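Local atomic coordinates of apicoplast TIC22, putative (Plasmodium falciparum 3D7, PDB entry 4E6Z), a protein that acts as an essential chaperone required for protein import into the apicoplast, the relict plastid of the malaria parasite. Residues 80-83 against 89-92; 100-105 against 140-145; 241-246 against 255-260. All coordinates share one frame; numbering follows the deposited sequence.

Contact 1: 80-83 against 89-92; sequences FLIT and PYIF. With GOL (glycerol), chain B.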
loop_
_atom_site.group_PDB
_atom_site.type_symbol
_atom_site.label_atom_id
_atom_site.label_comp_id
_atom_site.label_asym_id
_atom_site.label_seq_id
_atom_site.Cartn_x
_atom_site.Cartn_y
_atom_site.Cartn_z
ATOM N N PHE A 80 -0.362 6.985 3.170
ATOM C CA PHE A 80 -0.010 7.933 4.218
ATOM C C PHE A 80 1.148 8.845 3.847
ATOM O O PHE A 80 2.134 8.412 3.256
ATOM C CB PHE A 80 0.283 7.196 5.525
ATOM C CG PHE A 80 -0.858 6.350 5.999
ATOM C CD1 PHE A 80 -1.807 6.862 6.868
ATOM C CD2 PHE A 80 -0.999 5.045 5.549
ATOM C CE1 PHE A 80 -2.871 6.081 7.294
ATOM C CE2 PHE A 80 -2.057 4.264 5.968
ATOM C CZ PHE A 80 -2.993 4.780 6.845
ATOM N N LEU A 81 1.005 10.120 4.196
ATOM C CA LEU A 81 2.054 11.102 3.970
ATOM C C LEU A 81 2.341 11.863 5.252
ATOM O O LEU A 81 1.520 11.900 6.167
ATOM C CB LEU A 81 1.654 12.086 2.871
ATOM C CG LEU A 81 1.449 11.588 1.441
ATOM C CD1 LEU A 81 0.040 11.071 1.269
ATOM C CD2 LEU A 81 1.706 12.709 0.454
ATOM N N ILE A 82 3.517 12.468 5.323
ATOM C CA ILE A 82 3.843 13.344 6.436
ATOM C C ILE A 82 3.660 14.776 5.943
ATOM O O ILE A 82 4.145 15.140 4.873
ATOM C CB ILE A 82 5.273 13.105 6.966
ATOM C CG1 ILE A 82 5.370 11.740 7.653
ATOM C CG2 ILE A 82 5.663 14.191 7.956
ATOM C CD1 ILE A 82 5.173 10.564 6.735
ATOM N N THR A 83 2.929 15.580 6.702
ATOM C CA THR A 83 2.608 16.929 6.257
ATOM C C THR A 83 2.739 17.926 7.389
ATOM O O THR A 83 2.864 17.540 8.553
ATOM C CB THR A 83 1.158 17.012 5.732
ATOM O OG1 THR A 83 0.241 16.861 6.824
ATOM C CG2 THR A 83 0.890 15.929 4.691
ATOM N N PRO A 89 2.590 18.297 2.001
ATOM C CA PRO A 89 3.711 17.360 2.124
ATOM C C PRO A 89 5.059 18.063 2.160
ATOM O O PRO A 89 5.215 19.143 1.596
ATOM C CB PRO A 89 3.617 16.525 0.837
ATOM C CG PRO A 89 2.250 16.793 0.286
ATOM C CD PRO A 89 1.914 18.177 0.700
ATOM N N TYR A 90 6.027 17.443 2.819
ATOM C CA TYR A 90 7.398 17.922 2.798
ATOM C C TYR A 90 8.144 17.374 1.590
ATOM O O TYR A 90 8.165 16.169 1.356
ATOM C CB TYR A 90 8.107 17.547 4.094
ATOM C CG TYR A 90 7.592 18.342 5.267
ATOM C CD1 TYR A 90 8.125 19.590 5.570
ATOM C CD2 TYR A 90 6.551 17.864 6.051
ATOM C CE1 TYR A 90 7.639 20.339 6.635
ATOM C CE2 TYR A 90 6.066 18.600 7.121
ATOM C CZ TYR A 90 6.608 19.835 7.406
ATOM O OH TYR A 90 6.124 20.562 8.469
ATOM N N ILE A 91 8.741 18.267 0.811
ATOM C CA ILE A 91 9.472 17.867 -0.381
ATOM C C ILE A 91 10.947 17.694 -0.064
ATOM O O ILE A 91 11.533 18.500 0.656
ATOM C CB ILE A 91 9.341 18.912 -1.497
ATOM C CG1 ILE A 91 7.867 19.151 -1.836
ATOM C CG2 ILE A 91 10.109 18.463 -2.726
ATOM C CD1 ILE A 91 7.646 20.297 -2.799
ATOM N N PHE A 92 11.544 16.638 -0.603
ATOM C CA PHE A 92 12.971 16.400 -0.426
ATOM C C PHE A 92 13.670 16.342 -1.770
ATOM O O PHE A 92 13.106 15.868 -2.754
ATOM C CB PHE A 92 13.213 15.116 0.371
ATOM C CG PHE A 92 12.710 15.188 1.779
ATOM C CD1 PHE A 92 13.503 15.715 2.784
ATOM C CD2 PHE A 92 11.434 14.756 2.093
ATOM C CE1 PHE A 92 13.038 15.799 4.079
ATOM C CE2 PHE A 92 10.967 14.835 3.385
ATOM C CZ PHE A 92 11.768 15.363 4.379
HETATM C C1 GOL B . 6.726 13.875 1.317
HETATM O O1 GOL B . 8.056 13.530 0.997
HETATM C C2 GOL B . 6.466 13.496 2.762
HETATM O O2 GOL B . 6.344 14.661 3.547
HETATM C C3 GOL B . 5.181 12.693 2.820
HETATM O O3 GOL B . 5.424 11.523 3.566
#
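Thr83 and Ile82, at the end of strand 78-83, meet Tyr90 of the loop that follows. Tyr90 brings its CE2 to 3.4 Å from Thr83 C, obliquely, while Ile82 O lies near the plane of the same ring, at its edge. Farther back on the tyrosine, Ile82 CG2 packs on Tyr90 CD2. With CG anti to its own carbonyl carbon (chi1 -71°), Tyr90 brings its ring alongside Ile82 and Thr83. Ile82 O also receives the CA-H of Pro89, a weak contact at 3.6 Å. Leu81 and Pro89 lie alongside each other, pointing the same way, and Leu81 CD2 touches Pro89 CG at 4.1 Å. A single backbone bridge, Thr83 with Pro89 (CA to CA 4.3 Å), ties strand to loop; strand 129-134 pairs with 78-83 as its antiparallel neighbour.

A glycerol, probably from the crystallisation liquor, links the two backbones. Ile82 N donates to glycerol O3 at 2.8 Å; glycerol O2 donates to Ile82 O at 2.6 Å and accepts from Tyr90 N at 2.9 Å. Farther out, Tyr90 OH is hydrogen-bonded to Asn127 O, and Tyr124 meets the tyrosine ring edge-to-face.

No direct hydrogen bond joins the segments. Proline has no N-H to pair with the strand, but its apolar ring suits Leu81. In the crystal, glycerol hydroxyls satisfy Ile82 N, Ile82 O and Tyr90 N; without it, water might take these places.

Contact 2: 100-105 against 140-145; sequences CYMFLC and ELMKEF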
loop_
_atom_site.group_PDB
_atom_site.type_symbol
_atom_site.label_atom_id
_atom_site.label_comp_id
_atom_site.label_asym_id
_atom_site.label_seq_id
_atom_site.Cartn_x
_atom_site.Cartn_y
_atom_site.Cartn_z
ATOM N N CYS A 100 8.382 13.522 -3.069
ATOM C CA CYS A 100 7.526 13.341 -1.906
ATOM C C CYS A 100 7.276 11.851 -1.664
ATOM O O CYS A 100 7.212 11.065 -2.606
ATOM C CB CYS A 100 6.208 14.112 -2.057
ATOM S SG CYS A 100 6.390 15.918 -1.882
ATOM N N TYR A 101 7.144 11.477 -0.397
ATOM C CA TYR A 101 7.019 10.080 -0.001
ATOM C C TYR A 101 5.595 9.699 0.381
ATOM O O TYR A 101 4.949 10.375 1.177
ATOM C CB TYR A 101 7.968 9.785 1.162
ATOM C CG TYR A 101 9.423 9.882 0.773
ATOM C CD1 TYR A 101 10.076 8.805 0.194
ATOM C CD2 TYR A 101 10.140 11.055 0.968
ATOM C CE1 TYR A 101 11.406 8.888 -0.173
ATOM C CE2 TYR A 101 11.473 11.149 0.604
ATOM C CZ TYR A 101 12.099 10.061 0.032
ATOM O OH TYR A 101 13.423 10.139 -0.332
HETATM N N MSE A 102 5.111 8.609 -0.197
HETATM C CA MSE A 102 3.794 8.087 0.130
HETATM C C MSE A 102 3.933 6.657 0.643
HETATM O O MSE A 102 4.512 5.809 -0.028
HETATM C CB MSE A 102 2.906 8.111 -1.106
HETATM C CG MSE A 102 2.844 9.463 -1.768
HETATM SE SE MSE A 102 1.689 9.479 -3.330
HETATM C CE MSE A 102 2.581 8.115 -4.409
ATOM N N PHE A 103 3.419 6.398 1.840
ATOM C CA PHE A 103 3.601 5.100 2.482
ATOM C C PHE A 103 2.315 4.279 2.475
ATOM O O PHE A 103 1.234 4.793 2.763
ATOM C CB PHE A 103 4.096 5.277 3.919
ATOM C CG PHE A 103 5.405 6.010 4.026
ATOM C CD1 PHE A 103 6.602 5.314 4.062
ATOM C CD2 PHE A 103 5.438 7.399 4.088
ATOM C CE1 PHE A 103 7.810 5.982 4.156
ATOM C CE2 PHE A 103 6.645 8.077 4.187
ATOM C CZ PHE A 103 7.835 7.367 4.223
ATOM N N LEU A 104 2.436 2.998 2.142
ATOM C CA LEU A 104 1.294 2.092 2.205
ATOM C C LEU A 104 1.062 1.633 3.639
ATOM O O LEU A 104 -0.039 1.209 3.994
ATOM C CB LEU A 104 1.497 0.897 1.271
ATOM C CG LEU A 104 1.142 1.175 -0.193
ATOM C CD1 LEU A 104 1.857 0.218 -1.137
ATOM C CD2 LEU A 104 -0.368 1.115 -0.397
ATOM N N CYS A 105 2.104 1.731 4.462
ATOM C CA CYS A 105 2.016 1.365 5.876
ATOM C C CYS A 105 2.232 2.592 6.748
ATOM O O CYS A 105 3.259 3.261 6.634
ATOM C CB CYS A 105 3.036 0.278 6.226
ATOM S SG CYS A 105 3.116 -0.148 7.985
ATOM N N GLU A 140 -3.408 8.596 -9.328
ATOM C CA GLU A 140 -3.630 9.824 -10.083
ATOM C C GLU A 140 -2.393 10.716 -10.046
ATOM O O GLU A 140 -2.095 11.414 -11.011
ATOM C CB GLU A 140 -4.840 10.580 -9.532
ATOM C CG GLU A 140 -6.148 9.813 -9.635
ATOM C CD GLU A 140 -7.304 10.531 -8.963
ATOM O OE1 GLU A 140 -7.053 11.519 -8.238
ATOM O OE2 GLU A 140 -8.464 10.106 -9.158
ATOM N N LEU A 141 -1.670 10.677 -8.931
ATOM C CA LEU A 141 -0.467 11.486 -8.765
ATOM C C LEU A 141 0.701 10.951 -9.588
ATOM O O LEU A 141 1.287 11.677 -10.390
ATOM C CB LEU A 141 -0.079 11.577 -7.287
ATOM C CG LEU A 141 -0.987 12.450 -6.416
ATOM C CD1 LEU A 141 -0.556 12.393 -4.957
ATOM C CD2 LEU A 141 -0.991 13.891 -6.919
HETATM N N MSE A 142 1.037 9.683 -9.385
HETATM C CA MSE A 142 2.137 9.054 -10.110
HETATM C C MSE A 142 1.922 9.134 -11.617
HETATM O O MSE A 142 2.874 9.291 -12.381
HETATM C CB MSE A 142 2.282 7.593 -9.685
HETATM C CG MSE A 142 2.407 7.400 -8.189
HETATM SE SE MSE A 142 1.984 5.585 -7.646
HETATM C CE MSE A 142 3.437 4.646 -8.544
ATOM N N LYS A 143 0.664 9.023 -12.032
ATOM C CA LYS A 143 0.298 9.048 -13.444
ATOM C C LYS A 143 0.362 10.462 -14.012
ATOM O O LYS A 143 0.969 10.696 -15.058
ATOM C CB LYS A 143 -1.110 8.484 -13.628
ATOM C CG LYS A 143 -1.611 8.500 -15.061
ATOM C CD LYS A 143 -3.116 8.299 -15.109
ATOM C CE LYS A 143 -3.530 7.070 -14.318
ATOM N NZ LYS A 143 -5.010 6.928 -14.244
ATOM N N GLU A 144 -0.277 11.397 -13.316
ATOM C CA GLU A 144 -0.270 12.801 -13.709
ATOM C C GLU A 144 1.152 13.347 -13.828
ATOM O O GLU A 144 1.390 14.345 -14.512
ATOM C CB GLU A 144 -1.078 13.623 -12.703
ATOM C CG GLU A 144 -0.576 15.037 -12.488
ATOM C CD GLU A 144 -0.549 15.415 -11.021
ATOM O OE1 GLU A 144 0.458 15.105 -10.348
ATOM O OE2 GLU A 144 -1.533 16.015 -10.539
ATOM N N PHE A 145 2.095 12.687 -13.164
ATOM C CA PHE A 145 3.493 13.103 -13.198
ATOM C C PHE A 145 4.127 12.849 -14.561
ATOM O O PHE A 145 4.797 13.719 -15.117
ATOM C CB PHE A 145 4.294 12.387 -12.107
ATOM C CG PHE A 145 5.781 12.557 -12.236
ATOM C CD1 PHE A 145 6.396 13.729 -11.827
ATOM C CD2 PHE A 145 6.564 11.543 -12.762
ATOM C CE1 PHE A 145 7.765 13.887 -11.944
ATOM C CE2 PHE A 145 7.933 11.696 -12.881
ATOM C CZ PHE A 145 8.533 12.869 -12.472
#
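Met102, a selenomethionine on strand 97-103, reaches across to two successive residues of helix 135-150, Leu141 and Met142, and makes every contact between the segments. Its selenium touches Leu141 CD1 at 4.0 Å, and its terminal methyl, CE, lies 3.9 Å from Met142 CG. The same methyl comes to 4.2 Å from the selenium of Met142, also a selenomethionine.

The length of the side chain spans the gap between the backbones, for the CA atoms of Met102 and Met142 are 10.4 Å from each other. Met102 runs extended through chi2 (-179°) and then bends at chi3 (-59°), which turns CE aside from the line of the chain and onto Met142. It crosses both partners at a slant. Leu141 sets off toward the strand and touches Met102 with one methyl, CD1, of its branched end, whereas Met142 is met along its flank, at CG and SE. Methionine suits such an apolar gap: its chain is flexible and unbranched, and its polarisable sulfur position, selenium here, packs against aliphatic groups.

Met102 also rests on Val79 and Leu81 of strand 78-83, and its backbone is hydrogen-bonded to Lys167 and Ile169 of the parallel strand 164-169. Phe103, next along the chain, packs instead on Asp108, Ala109 and Met112 of helix 106-119, so strand 97-103 lies between that helix and helix 135-150.

Contact 3: 241-246 against 255-260; sequences LNMVDL and FGFVPS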
loop_
_atom_site.group_PDB
_atom_site.type_symbol
_atom_site.label_atom_id
_atom_site.label_comp_id
_atom_site.label_asym_id
_atom_site.label_seq_id
_atom_site.Cartn_x
_atom_site.Cartn_y
_atom_site.Cartn_z
ATOM N N LEU A 241 2.491 -11.172 -5.963
ATOM C CA LEU A 241 2.295 -10.467 -7.220
ATOM C C LEU A 241 2.728 -9.012 -7.097
ATOM O O LEU A 241 2.846 -8.475 -5.994
ATOM C CB LEU A 241 0.834 -10.552 -7.664
ATOM C CG LEU A 241 0.320 -11.948 -8.025
ATOM C CD1 LEU A 241 -1.181 -11.929 -8.229
ATOM C CD2 LEU A 241 1.025 -12.476 -9.264
ATOM N N ASN A 242 2.967 -8.379 -8.238
ATOM C CA ASN A 242 3.332 -6.971 -8.269
ATOM C C ASN A 242 2.091 -6.115 -8.491
ATOM O O ASN A 242 1.515 -6.120 -9.580
ATOM C CB ASN A 242 4.361 -6.717 -9.369
ATOM C CG ASN A 242 4.716 -5.247 -9.509
ATOM O OD1 ASN A 242 4.589 -4.469 -8.563
ATOM N ND2 ASN A 242 5.168 -4.861 -10.699
HETATM N N MSE A 243 1.673 -5.395 -7.450
HETATM C CA MSE A 243 0.440 -4.609 -7.501
HETATM C C MSE A 243 0.342 -3.773 -8.771
HETATM O O MSE A 243 -0.738 -3.621 -9.339
HETATM C CB MSE A 243 0.320 -3.692 -6.282
HETATM C CG MSE A 243 -0.941 -2.847 -6.297
HETATM SE SE MSE A 243 -0.736 -1.139 -5.377
HETATM C CE MSE A 243 0.775 -0.430 -6.386
ATOM N N VAL A 244 1.473 -3.231 -9.208
ATOM C CA VAL A 244 1.513 -2.413 -10.415
ATOM C C VAL A 244 1.055 -3.181 -11.654
ATOM O O VAL A 244 0.230 -2.689 -12.425
ATOM C CB VAL A 244 2.919 -1.832 -10.658
ATOM C CG1 VAL A 244 3.082 -1.413 -12.113
ATOM C CG2 VAL A 244 3.173 -0.660 -9.717
ATOM N N ASP A 245 1.589 -4.384 -11.840
ATOM C CA ASP A 245 1.226 -5.218 -12.982
ATOM C C ASP A 245 -0.268 -5.513 -13.002
ATOM O O ASP A 245 -0.852 -5.738 -14.061
ATOM C CB ASP A 245 2.005 -6.535 -12.959
ATOM C CG ASP A 245 3.490 -6.344 -13.207
ATOM O OD1 ASP A 245 3.926 -5.188 -13.395
ATOM O OD2 ASP A 245 4.224 -7.356 -13.213
ATOM N N LEU A 246 -0.880 -5.511 -11.823
ATOM C CA LEU A 246 -2.295 -5.836 -11.700
ATOM C C LEU A 246 -3.192 -4.691 -12.155
ATOM O O LEU A 246 -4.324 -4.913 -12.581
ATOM C CB LEU A 246 -2.627 -6.240 -10.265
ATOM C CG LEU A 246 -1.974 -7.551 -9.831
ATOM C CD1 LEU A 246 -2.055 -7.730 -8.326
ATOM C CD2 LEU A 246 -2.610 -8.728 -10.561
ATOM N N PHE A 255 -9.849 -10.166 -9.565
ATOM C CA PHE A 255 -9.160 -9.892 -8.305
ATOM C C PHE A 255 -9.880 -8.859 -7.443
ATOM O O PHE A 255 -10.510 -7.930 -7.952
ATOM C CB PHE A 255 -7.724 -9.422 -8.562
ATOM C CG PHE A 255 -6.794 -10.516 -8.992
ATOM C CD1 PHE A 255 -6.310 -11.433 -8.074
ATOM C CD2 PHE A 255 -6.393 -10.624 -10.313
ATOM C CE1 PHE A 255 -5.450 -12.446 -8.467
ATOM C CE2 PHE A 255 -5.532 -11.634 -10.713
ATOM C CZ PHE A 255 -5.060 -12.547 -9.787
ATOM N N GLY A 256 -9.777 -9.034 -6.131
ATOM C CA GLY A 256 -10.254 -8.047 -5.182
ATOM C C GLY A 256 -9.140 -7.656 -4.227
ATOM O O GLY A 256 -8.433 -8.517 -3.708
ATOM N N PHE A 257 -8.976 -6.356 -4.002
ATOM C CA PHE A 257 -7.939 -5.866 -3.099
ATOM C C PHE A 257 -8.400 -5.872 -1.648
ATOM O O PHE A 257 -9.464 -5.347 -1.322
ATOM C CB PHE A 257 -7.492 -4.453 -3.491
ATOM C CG PHE A 257 -6.556 -4.417 -4.663
ATOM C CD1 PHE A 257 -5.276 -4.940 -4.560
ATOM C CD2 PHE A 257 -6.947 -3.847 -5.864
ATOM C CE1 PHE A 257 -4.408 -4.910 -5.637
ATOM C CE2 PHE A 257 -6.082 -3.812 -6.944
ATOM C CZ PHE A 257 -4.812 -4.345 -6.831
ATOM N N VAL A 258 -7.596 -6.477 -0.781
ATOM C CA VAL A 258 -7.839 -6.411 0.653
ATOM C C VAL A 258 -6.744 -5.589 1.334
ATOM O O VAL A 258 -5.621 -6.062 1.512
ATOM C CB VAL A 258 -7.901 -7.809 1.297
ATOM C CG1 VAL A 258 -8.174 -7.683 2.791
ATOM C CG2 VAL A 258 -8.965 -8.683 0.617
ATOM N N PRO A 259 -7.073 -4.349 1.715
ATOM C CA PRO A 259 -6.115 -3.453 2.369
ATOM C C PRO A 259 -5.586 -4.038 3.673
ATOM O O PRO A 259 -6.248 -4.861 4.299
ATOM C CB PRO A 259 -6.953 -2.207 2.677
ATOM C CG PRO A 259 -8.131 -2.287 1.766
ATOM C CD PRO A 259 -8.408 -3.738 1.585
ATOM N N SER A 260 -4.396 -3.614 4.073
ATOM C CA SER A 260 -3.879 -3.947 5.391
ATOM C C SER A 260 -4.917 -3.561 6.433
ATOM O O SER A 260 -5.328 -2.404 6.499
ATOM C CB SER A 260 -2.577 -3.188 5.654
ATOM O OG SER A 260 -2.173 -3.325 7.005
#
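Two phenylalanines of edge strand 255-258, Phe255 and Phe257, meet Leu241, Met243 and Leu246 at the turn where strand 238-242 passes into helix 243-247. Leu246 crosses Phe255 at about a right angle and sets its CD2 over one face of the ring, 4.1 Å from Phe255 CE2. Leu241 CD1 approaches the end of that ring obliquely, lying 4.2 Å from Phe255 CZ. Phe257 meets Met243, a selenomethionine, again nearly at a right angle: Met243 CG lies 4.1 Å from Phe257 CE1. Met243 CG stands anti to its backbone N (chi1 180°), and the chain then bends at chi3 to carry its end away from the segment, so the methylene rather than the selenium does the touching. Leu246 CB lies 4.5 Å from Phe257 CZ, which places this leucine against both rings.

Asn242 occupies the N-cap of the short helix, and its OD1 weakly accepts from Val244 N. Strands 238-242 and 255-258 are the outermost of their four-stranded sheet, and Leu246 also packs on Val194 and Leu212 of the two strands between them.

Across the segments the contact is wholly apolar: one face of Phe255 receives Leu246 CD2, the other approaches are oblique, and the union rests on packing and burial without any hydrogen bond.

Contacts 1 and 2 adjoin, with centres 11 Å apart: Phe80 N lies 2.7 Å from Phe103 O, a probable hydrogen bond, and Ile91 CG1 packs on Cys100 SG at 3.6 Å. They therefore share the region round strands 78-83 and 97-103, whereas contact 3 belongs to the separate four-stranded sheet and touches neither. Contact 1 is largely buried although it is farthest from the chain's centre, about 16 Å; contacts 2 and 3 lie nearer the centre but are partly buried. The chemistry differs too: in contact 1, backbone groups at a strand end are bonded by glycerol in the crystal, while the helix-facing contacts use leucine, methionine (as selenomethionine) and, in contact 3, phenylalanine.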